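Long-range contacts in ABC sugar transporter, periplasmic sugar binding protein (Legionella pneumophila subsp. pneumophila, PDB 3ROT), which probably binds a sugar in the periplasm as the solute-binding component of an ABC-type carbohydrate importer: residues 130-135 against 186-191; 117-122 against 239-244. All coordinates share one frame; numbering follows the deposited sequence.

Contact 1 of 2, residues 130-135 against 186-191; sequences AKRALV and HPETNI
Arg-132 runs out straight from CG to NE, its chi1 near 180° (-173°), and carries its guanidinium to the imidazole of His-186, whose own CG lies beside its backbone N (chi1 -59°). The two flat groups are parallel to within 1°, and His-186 CD2 sits over one guanidinium face, 3.2 Å from Arg-132 NH2. On the way, Arg-132 CD passes Thr-189 OG1 at 3.3 Å. That hydroxyl is committed to His-186 O, which also receives Thr-189 N and so closes a type I turn from His-186 to Thr-189. The Glu-188 carboxylate comes near the guanidinium, but no N-H points at it, leaving only a probable charge attraction.

The Asn-190 amide reaches the neighbouring backbone: OD1 takes Lys-131 N in the carbonyl plane at 3.0 Å and, through a longer, nearly straight bond tilted from that plane, Arg-132 N at 3.3 Å. Ile-191 N to Arg-132 O and Leu-134 N to Ile-191 O (2.9 Å) flank Ala-133 and make the parallel bridge; Asn-190 N is an additional donor to Arg-132 O.

Strands 132-137 and 191-194 thus lie side by side in the parallel sheet of a Rossmann-like periplasmic binding protein lobe, with strand 162-167 beyond. Helix 172-185, which leads through this turn into strand 191-194, packs against Leu-134 and Thr-189; its Tyr-182 stacks on His-186, and Tyr-182 OH is hydrogen-bonded to Arg-132 NE.

Contact 2 of 2, residues 117-122 against 239-244; sequences KKLGEK and VNYVMD
Lys-122 lies across one face of the Tyr-241 ring, its chain running at about a right angle to the tyrosine side chain. This is a helix-on-sheet contact in the C-terminal lobe of a periplasmic binding protein fold: residues 117-122 of helix 112-126 run nearly antiparallel to 241-243, the edge strand of a parallel sheet, at 171° and with the axes of these short segments 9.2 Å apart.

The lysine meets the ring twice. Lys-122 CG stands 3.5 Å from the Tyr-241 ring centroid in a CH-pi contact, while bends at chi2, chi3 and chi4 curl the rest of the chain back so that Lys-122 NZ comes over the same face, 3.6 Å from the Tyr-241 ring centroid and 28° off the ring normal. That is a cation-pi interaction, displaced toward the hydroxyl-bearing end of the ring, where Lys-122 NZ is 3.2 Å from Tyr-241 CZ. The ammonium is also close to the hydroxyl, but the angle is too poor for a hydrogen bond. No hydrogen bond crosses between the two segments, leaving the cation-pi pair and apolar contacts to join them.

At the ring's edge, near its plane, Leu-119 CD1 approaches Tyr-241 CD2 at 3.9 Å. Leu-119 CD1 also touches selenomethionine Met-243, 3.7 Å from its CG, as the two side chains slide past each other in opposite directions. Phe-224 of the adjacent strand 220-224 touches both Leu-119 and Met-243, extending this apolar patch into the sheet, and Tyr-222 of that strand lies against Tyr-241.

Met-243 bends at chi2 (-58°) and again at chi3, turning its terminal methyl toward the helix. The methyl ends against the aliphatic part of Lys-118, with Met-243 CE a tight 3.4 Å from Lys-118 CG.

From the N terminus, the chain first builds most of the other parallel sheet, then enters helix 112-126, which supplies the first half of contact 2. Strand 132-137 follows and opens contact 1; that loop closes at 186-191, after helix 143-158, strand 162-167 and helix 172-185. The chain goes on through strands 191-194 and 220-224 to 239-244, where contact 2 closes. Contact 1 is therefore nested inside the loop of contact 2. Their centres lie about 16 Å apart and they do not touch. Both reach the same five-stranded sheet: contact 1 pairs two of its inner strands, and contact 2 lays a helix against its edge strand 241-243.

Contact 1 of 2, residues 130-135 against 186-191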
loop_
_atom_site.group_PDB
_atom_site.type_symbol
_atom_site.label_atom_id
_atom_site.label_comp_id
_atom_site.label_asym_id
_atom_site.label_seq_id
_atom_site.Cartn_x
_atom_site.Cartn_y
_atom_site.Cartn_z
ATOM N N ALA A 130 -18.470 24.252 -7.466
ATOM C CA ALA A 130 -19.025 22.939 -7.127
ATOM C C ALA A 130 -20.387 22.642 -7.775
ATOM O O ALA A 130 -21.343 23.405 -7.614
ATOM C CB ALA A 130 -19.135 22.803 -5.604
ATOM N N LYS A 131 -20.461 21.518 -8.488
ATOM C CA LYS A 131 -21.681 21.083 -9.170
ATOM C C LYS A 131 -22.173 19.747 -8.620
ATOM O O LYS A 131 -23.346 19.594 -8.282
ATOM C CB LYS A 131 -21.425 20.905 -10.672
ATOM C CG LYS A 131 -20.983 22.153 -11.411
ATOM C CD LYS A 131 -22.127 23.150 -11.572
ATOM C CE LYS A 131 -21.688 24.357 -12.400
ATOM N NZ LYS A 131 -21.234 23.964 -13.766
ATOM N N ARG A 132 -21.260 18.782 -8.545
ATOM C CA ARG A 132 -21.581 17.448 -8.075
ATOM C C ARG A 132 -20.356 16.813 -7.404
ATOM O O ARG A 132 -19.253 16.836 -7.960
ATOM C CB ARG A 132 -22.018 16.594 -9.264
ATOM C CG ARG A 132 -22.553 15.220 -8.910
ATOM C CD ARG A 132 -22.754 14.382 -10.172
ATOM N NE ARG A 132 -23.642 13.244 -9.942
ATOM C CZ ARG A 132 -24.966 13.339 -9.832
ATOM N NH1 ARG A 132 -25.566 14.519 -9.936
ATOM N NH2 ARG A 132 -25.690 12.252 -9.612
ATOM N N ALA A 133 -20.560 16.251 -6.216
ATOM C CA ALA A 133 -19.478 15.623 -5.461
ATOM C C ALA A 133 -19.637 14.122 -5.348
ATOM O O ALA A 133 -20.752 13.601 -5.287
ATOM C CB ALA A 133 -19.390 16.218 -4.065
ATOM N N LEU A 134 -18.504 13.434 -5.302
ATOM C CA LEU A 134 -18.484 11.988 -5.170
ATOM C C LEU A 134 -17.689 11.655 -3.910
ATOM O O LEU A 134 -16.584 12.163 -3.724
ATOM C CB LEU A 134 -17.827 11.371 -6.402
ATOM C CG LEU A 134 -17.688 9.854 -6.483
ATOM C CD1 LEU A 134 -19.064 9.203 -6.605
ATOM C CD2 LEU A 134 -16.803 9.497 -7.692
ATOM N N VAL A 135 -18.267 10.833 -3.037
ATOM C CA VAL A 135 -17.613 10.433 -1.795
ATOM C C VAL A 135 -17.170 8.984 -1.906
ATOM O O VAL A 135 -18.005 8.080 -2.050
ATOM C CB VAL A 135 -18.552 10.562 -0.579
ATOM C CG1 VAL A 135 -17.839 10.067 0.685
ATOM C CG2 VAL A 135 -18.989 12.012 -0.411
ATOM N N HIS A 186 -21.537 10.443 -14.923
ATOM C CA HIS A 186 -21.711 11.803 -14.416
ATOM C C HIS A 186 -20.449 12.627 -14.628
ATOM O O HIS A 186 -19.736 12.948 -13.676
ATOM C CB HIS A 186 -22.070 11.787 -12.925
ATOM C CG HIS A 186 -23.328 11.039 -12.615
ATOM N ND1 HIS A 186 -23.354 9.676 -12.409
ATOM C CD2 HIS A 186 -24.613 11.458 -12.523
ATOM C CE1 HIS A 186 -24.601 9.287 -12.203
ATOM N NE2 HIS A 186 -25.384 10.349 -12.268
ATOM N N PRO A 187 -20.162 12.989 -15.887
ATOM C CA PRO A 187 -18.975 13.780 -16.220
ATOM C C PRO A 187 -18.901 15.139 -15.537
ATOM O O PRO A 187 -17.811 15.673 -15.352
ATOM C CB PRO A 187 -19.044 13.890 -17.745
ATOM C CG PRO A 187 -20.507 13.793 -18.032
ATOM C CD PRO A 187 -20.949 12.696 -17.098
ATOM N N GLU A 188 -20.051 15.692 -15.160
ATOM C CA GLU A 188 -20.082 16.996 -14.498
ATOM C C GLU A 188 -19.509 16.937 -13.073
ATOM O O GLU A 188 -19.233 17.975 -12.471
ATOM C CB GLU A 188 -21.514 17.554 -14.451
ATOM C CG GLU A 188 -22.468 16.804 -13.526
ATOM C CD GLU A 188 -23.045 15.544 -14.151
ATOM O OE1 GLU A 188 -22.438 15.009 -15.102
ATOM O OE2 GLU A 188 -24.107 15.082 -13.679
ATOM N N THR A 189 -19.342 15.729 -12.538
ATOM C CA THR A 189 -18.792 15.559 -11.194
ATOM C C THR A 189 -17.462 16.305 -11.163
ATOM O O THR A 189 -16.557 15.972 -11.923
ATOM C CB THR A 189 -18.526 14.066 -10.879
ATOM O OG1 THR A 189 -19.736 13.310 -11.051
ATOM C CG2 THR A 189 -18.021 13.904 -9.442
ATOM N N ASN A 190 -17.344 17.310 -10.300
ATOM C CA ASN A 190 -16.109 18.089 -10.223
ATOM C C ASN A 190 -15.463 18.139 -8.844
ATOM O O ASN A 190 -14.479 18.854 -8.630
ATOM C CB ASN A 190 -16.334 19.513 -10.754
ATOM C CG ASN A 190 -17.478 20.239 -10.058
ATOM O OD1 ASN A 190 -18.170 19.683 -9.202
ATOM N ND2 ASN A 190 -17.682 21.497 -10.433
ATOM N N ILE A 191 -16.020 17.385 -7.907
ATOM C CA ILE A 191 -15.460 17.325 -6.572
ATOM C C ILE A 191 -15.417 15.892 -6.075
ATOM O O ILE A 191 -16.402 15.155 -6.175
ATOM C CB ILE A 191 -16.261 18.148 -5.552
ATOM C CG1 ILE A 191 -16.162 19.637 -5.871
ATOM C CG2 ILE A 191 -15.715 17.895 -4.155
ATOM C CD1 ILE A 191 -16.729 20.530 -4.771
#

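Contact 2 of 2, residues 117-122 against 239-244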
loop_
_atom_site.group_PDB
_atom_site.type_symbol
_atom_site.label_atom_id
_atom_site.label_comp_id
_atom_site.label_asym_id
_atom_site.label_seq_id
_atom_site.Cartn_x
_atom_site.Cartn_y
_atom_site.Cartn_z
ATOM N N LYS A 117 -17.766 17.492 8.403
ATOM C CA LYS A 117 -18.437 18.769 8.155
ATOM C C LYS A 117 -17.416 19.812 7.749
ATOM O O LYS A 117 -17.626 20.556 6.797
ATOM C CB LYS A 117 -19.156 19.268 9.405
ATOM C CG LYS A 117 -20.293 18.393 9.869
ATOM C CD LYS A 117 -21.001 19.049 11.051
ATOM C CE LYS A 117 -22.150 18.183 11.563
ATOM N NZ LYS A 117 -23.132 17.868 10.485
ATOM N N LYS A 118 -16.311 19.857 8.484
ATOM C CA LYS A 118 -15.243 20.803 8.205
ATOM C C LYS A 118 -14.634 20.600 6.817
ATOM O O LYS A 118 -14.308 21.568 6.124
ATOM C CB LYS A 118 -14.162 20.682 9.275
ATOM C CG LYS A 118 -12.852 21.352 8.914
ATOM C CD LYS A 118 -12.954 22.866 8.908
ATOM C CE LYS A 118 -11.624 23.477 8.487
ATOM N NZ LYS A 118 -10.479 22.920 9.279
ATOM N N LEU A 119 -14.476 19.349 6.401
ATOM C CA LEU A 119 -13.894 19.114 5.089
ATOM C C LEU A 119 -14.883 19.599 4.047
ATOM O O LEU A 119 -14.500 20.234 3.075
ATOM C CB LEU A 119 -13.571 17.636 4.867
ATOM C CG LEU A 119 -12.756 17.410 3.589
ATOM C CD1 LEU A 119 -11.541 18.348 3.587
ATOM C CD2 LEU A 119 -12.327 15.947 3.493
ATOM N N GLY A 120 -16.156 19.295 4.275
ATOM C CA GLY A 120 -17.200 19.733 3.369
ATOM C C GLY A 120 -17.201 21.245 3.209
ATOM O O GLY A 120 -17.261 21.739 2.095
ATOM N N GLU A 121 -17.116 21.982 4.316
ATOM C CA GLU A 121 -17.114 23.445 4.268
ATOM C C GLU A 121 -15.891 24.026 3.554
ATOM O O GLU A 121 -15.984 25.053 2.881
ATOM C CB GLU A 121 -17.184 24.031 5.684
ATOM C CG GLU A 121 -18.406 23.616 6.479
ATOM C CD GLU A 121 -18.356 24.095 7.925
ATOM O OE1 GLU A 121 -17.302 23.924 8.579
ATOM O OE2 GLU A 121 -19.373 24.633 8.410
ATOM N N LYS A 122 -14.742 23.374 3.706
ATOM C CA LYS A 122 -13.522 23.852 3.070
ATOM C C LYS A 122 -13.576 23.647 1.553
ATOM O O LYS A 122 -13.156 24.512 0.785
ATOM C CB LYS A 122 -12.304 23.133 3.668
ATOM C CG LYS A 122 -10.978 23.471 3.005
ATOM C CD LYS A 122 -10.711 24.964 2.956
ATOM C CE LYS A 122 -10.890 25.605 4.319
ATOM N NZ LYS A 122 -10.108 24.893 5.357
ATOM N N VAL A 239 -4.679 17.847 -5.408
ATOM C CA VAL A 239 -5.523 17.678 -4.217
ATOM C C VAL A 239 -5.533 19.056 -3.551
ATOM O O VAL A 239 -4.476 19.647 -3.333
ATOM C CB VAL A 239 -4.927 16.621 -3.241
ATOM C CG1 VAL A 239 -5.636 16.684 -1.888
ATOM C CG2 VAL A 239 -5.074 15.219 -3.838
ATOM N N ASN A 240 -6.726 19.560 -3.242
ATOM C CA ASN A 240 -6.897 20.895 -2.658
ATOM C C ASN A 240 -6.705 21.081 -1.157
ATOM O O ASN A 240 -6.112 22.074 -0.721
ATOM C CB ASN A 240 -8.288 21.437 -3.014
ATOM C CG ASN A 240 -8.377 21.938 -4.435
ATOM O OD1 ASN A 240 -7.562 21.591 -5.284
ATOM N ND2 ASN A 240 -9.386 22.754 -4.705
ATOM N N TYR A 241 -7.233 20.148 -0.370
ATOM C CA TYR A 241 -7.162 20.254 1.076
ATOM C C TYR A 241 -7.300 18.886 1.717
ATOM O O TYR A 241 -8.115 18.065 1.293
ATOM C CB TYR A 241 -8.293 21.155 1.569
ATOM C CG TYR A 241 -8.119 21.664 2.971
ATOM C CD1 TYR A 241 -7.326 22.778 3.231
ATOM C CD2 TYR A 241 -8.749 21.035 4.042
ATOM C CE1 TYR A 241 -7.165 23.258 4.524
ATOM C CE2 TYR A 241 -8.594 21.511 5.343
ATOM C CZ TYR A 241 -7.802 22.624 5.571
ATOM O OH TYR A 241 -7.675 23.126 6.845
ATOM N N VAL A 242 -6.515 18.648 2.758
ATOM C CA VAL A 242 -6.546 17.365 3.447
ATOM C C VAL A 242 -6.614 17.544 4.955
ATOM O O VAL A 242 -5.846 18.313 5.530
ATOM C CB VAL A 242 -5.292 16.537 3.111
ATOM C CG1 VAL A 242 -5.319 15.226 3.859
ATOM C CG2 VAL A 242 -5.220 16.296 1.598
HETATM N N MSE A 243 -7.545 16.831 5.579
HETATM C CA MSE A 243 -7.720 16.884 7.018
HETATM C C MSE A 243 -6.599 16.113 7.704
HETATM O O MSE A 243 -6.279 14.993 7.317
HETATM C CB MSE A 243 -9.062 16.265 7.413
HETATM C CG MSE A 243 -10.280 16.967 6.820
HETATM SE SE MSE A 243 -10.313 18.802 7.333
HETATM C CE MSE A 243 -10.877 18.586 9.163
ATOM N N ASP A 244 -6.004 16.712 8.724
ATOM C CA ASP A 244 -4.940 16.035 9.449
ATOM C C ASP A 244 -5.390 15.708 10.873
ATOM O O ASP A 244 -5.746 16.607 11.628
ATOM C CB ASP A 244 -3.683 16.912 9.484
ATOM C CG ASP A 244 -2.536 16.247 10.218
ATOM O OD1 ASP A 244 -2.448 15.004 10.190
ATOM O OD2 ASP A 244 -1.712 16.962 10.813
#